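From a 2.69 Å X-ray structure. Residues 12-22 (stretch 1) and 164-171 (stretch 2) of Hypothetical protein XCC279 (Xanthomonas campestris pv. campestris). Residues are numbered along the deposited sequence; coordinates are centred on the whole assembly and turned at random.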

# COMPACT_ATOMS: atom_id res chain seq x y z
N ASP A 12 11.68 -33.28 -4.87
CA ASP A 12 12.64 -33.13 -3.79
C ASP A 12 12.12 -32.13 -2.72
O ASP A 12 12.23 -32.35 -1.52
CB ASP A 12 14.02 -32.72 -4.34
N LEU A 13 11.53 -31.05 -3.19
CA LEU A 13 11.04 -29.99 -2.32
C LEU A 13 9.84 -30.48 -1.52
O LEU A 13 9.74 -30.23 -0.32
CB LEU A 13 10.66 -28.81 -3.19
CG LEU A 13 10.33 -27.50 -2.51
CD1 LEU A 13 10.57 -26.37 -3.50
CD2 LEU A 13 8.90 -27.46 -2.03
N ILE A 14 8.91 -31.14 -2.21
CA ILE A 14 7.73 -31.68 -1.59
C ILE A 14 8.12 -32.66 -0.48
O ILE A 14 7.54 -32.64 0.62
CB ILE A 14 6.85 -32.39 -2.65
CG1 ILE A 14 6.24 -31.34 -3.60
CG2 ILE A 14 5.75 -33.21 -2.00
CD1 ILE A 14 5.67 -31.90 -4.89
N ASP A 15 9.13 -33.47 -0.76
CA ASP A 15 9.62 -34.42 0.23
C ASP A 15 10.21 -33.72 1.46
O ASP A 15 10.08 -34.24 2.56
CB ASP A 15 10.67 -35.36 -0.36
CG ASP A 15 10.11 -36.22 -1.46
OD1 ASP A 15 8.91 -36.55 -1.44
OD2 ASP A 15 10.88 -36.52 -2.40
N ARG A 16 10.86 -32.57 1.28
CA ARG A 16 11.42 -31.87 2.42
C ARG A 16 10.32 -31.21 3.19
O ARG A 16 10.32 -31.24 4.42
CB ARG A 16 12.42 -30.83 1.99
CG ARG A 16 13.67 -31.44 1.40
CD ARG A 16 14.72 -30.38 1.12
NE ARG A 16 15.37 -30.77 -0.11
CZ ARG A 16 15.43 -30.04 -1.21
NH1 ARG A 16 14.97 -28.78 -1.24
NH2 ARG A 16 16.00 -30.55 -2.29
N ALA A 17 9.33 -30.68 2.47
CA ALA A 17 8.21 -30.01 3.10
C ALA A 17 7.40 -30.98 3.95
O ALA A 17 6.85 -30.60 4.98
CB ALA A 17 7.33 -29.36 2.04
N ALA A 18 7.32 -32.23 3.50
CA ALA A 18 6.63 -33.30 4.23
C ALA A 18 7.25 -33.61 5.59
O ALA A 18 6.56 -34.17 6.44
CB ALA A 18 6.57 -34.58 3.40
N ARG A 19 8.52 -33.32 5.79
CA ARG A 19 9.16 -33.66 7.05
C ARG A 19 9.44 -32.45 7.94
O ARG A 19 10.13 -32.55 8.92
CB ARG A 19 10.40 -34.53 6.83
CG ARG A 19 11.56 -33.93 6.08
CD ARG A 19 12.64 -35.01 5.93
NE ARG A 19 13.56 -34.90 4.79
CZ ARG A 19 14.44 -33.91 4.54
NH1 ARG A 19 14.51 -32.81 5.29
NH2 ARG A 19 15.22 -34.03 3.47
N VAL A 20 8.88 -31.31 7.55
CA VAL A 20 9.05 -30.10 8.30
C VAL A 20 8.29 -30.17 9.62
O VAL A 20 7.09 -30.31 9.64
CB VAL A 20 8.53 -28.89 7.50
CG1 VAL A 20 8.34 -27.66 8.39
CG2 VAL A 20 9.46 -28.60 6.34
N ARG A 21 9.02 -29.99 10.71
CA ARG A 21 8.46 -29.97 12.05
C ARG A 21 8.60 -28.63 12.71
O ARG A 21 7.93 -28.34 13.72
CB ARG A 21 9.17 -31.01 12.91
CG ARG A 21 9.15 -32.41 12.31
CD ARG A 21 7.87 -33.20 12.41
NE ARG A 21 6.67 -32.46 12.81
CZ ARG A 21 5.45 -32.48 12.23
NH1 ARG A 21 5.17 -33.11 11.10
NH2 ARG A 21 4.47 -31.80 12.82
N LEU A 22 9.50 -27.81 12.18
CA LEU A 22 9.69 -26.47 12.73
C LEU A 22 9.75 -25.52 11.56
O LEU A 22 10.52 -25.71 10.62
CB LEU A 22 10.96 -26.42 13.57
CG LEU A 22 11.44 -25.02 13.97
CD1 LEU A 22 10.51 -24.43 15.00
CD2 LEU A 22 12.85 -25.08 14.51
N ASP A 164 0.63 -23.32 2.87
CA ASP A 164 -0.19 -24.20 2.05
C ASP A 164 0.60 -25.39 1.47
O ASP A 164 0.14 -26.53 1.52
CB ASP A 164 -0.83 -23.42 0.94
CG ASP A 164 -1.84 -22.40 1.43
OD1 ASP A 164 -2.29 -22.50 2.60
OD2 ASP A 164 -2.23 -21.54 0.62
N VAL A 165 1.83 -25.14 1.04
CA VAL A 165 2.67 -26.20 0.52
C VAL A 165 2.95 -27.27 1.58
O VAL A 165 2.75 -28.48 1.35
CB VAL A 165 4.01 -25.64 0.02
CG1 VAL A 165 5.05 -26.74 -0.12
CG2 VAL A 165 3.78 -24.90 -1.30
N VAL A 166 3.36 -26.79 2.76
CA VAL A 166 3.75 -27.68 3.83
C VAL A 166 2.56 -28.52 4.26
O VAL A 166 2.63 -29.76 4.33
CB VAL A 166 4.32 -26.88 4.99
CG1 VAL A 166 4.54 -27.77 6.21
CG2 VAL A 166 5.64 -26.28 4.59
N LEU A 167 1.45 -27.85 4.53
CA LEU A 167 0.22 -28.53 4.87
C LEU A 167 -0.19 -29.54 3.77
O LEU A 167 -0.49 -30.70 4.08
CB LEU A 167 -0.87 -27.51 5.10
CG LEU A 167 -0.65 -26.62 6.35
CD1 LEU A 167 -1.61 -25.46 6.37
CD2 LEU A 167 -0.82 -27.46 7.61
N ALA A 168 -0.10 -29.15 2.50
CA ALA A 168 -0.46 -30.09 1.43
C ALA A 168 0.48 -31.31 1.44
O ALA A 168 0.04 -32.43 1.30
CB ALA A 168 -0.39 -29.40 0.08
N ALA A 169 1.78 -31.07 1.64
CA ALA A 169 2.74 -32.14 1.62
C ALA A 169 2.53 -33.08 2.79
O ALA A 169 2.95 -34.24 2.74
CB ALA A 169 4.17 -31.61 1.65
N GLN A 170 1.92 -32.58 3.84
CA GLN A 170 1.69 -33.40 5.03
C GLN A 170 0.26 -33.90 5.15
O GLN A 170 -0.15 -34.33 6.20
CB GLN A 170 2.11 -32.61 6.27
CG GLN A 170 3.61 -32.31 6.31
CD GLN A 170 4.06 -31.69 7.62
OE1 GLN A 170 3.36 -31.78 8.63
NE2 GLN A 170 5.27 -31.14 7.63
N GLY A 171 -0.47 -33.86 4.02
CA GLY A 171 -1.78 -34.49 3.92
C GLY A 171 -2.84 -33.86 4.81
O GLY A 171 -3.85 -34.49 5.17

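Two helices, 12-17 and 164-169, cross almost at right angles (81°), their axes approaching to 8.7 Å, and the contact is built on small residues joined by one long polar side chain, that of Gln170. Ala17 and Ala169 sit at the crossing, each directing its CA-to-CB bond toward the other stretch, and their CB atoms meet at 3.9 Å. A methyl suits both places because the backbones run close: the CA atoms of Ala18 and Ala169 are 4.8 Å apart and those of Ala17 and Val166 5.1 Å, and Ala169 CB also packs 3.7 Å from Ile14 O. Branched valines fill the space beside the alanines. Val165 CG1 lies 4.1 Å from Ala17 CB, and Val166 CG1 comes within 4.3 Å of Val20 CB.

Gln170, the most covered residue, is the first to leave helical geometry after its helix. Its CA-to-CB bond points sideways, but the m, t side chain carries the amide to the turn from Ala17 to Val20. There Gln170 NE2 spends both hydrogens on backbone acceptors, donating to Ala17 O at 3.1 Å and to Val20 O at 2.8 Å, and so ties together the two ends of the turn. A primary amide suits this double task, and Gln170 OE1 remains free to accept a weak hydrogen bond from Arg21 NH1 at 3.3 Å.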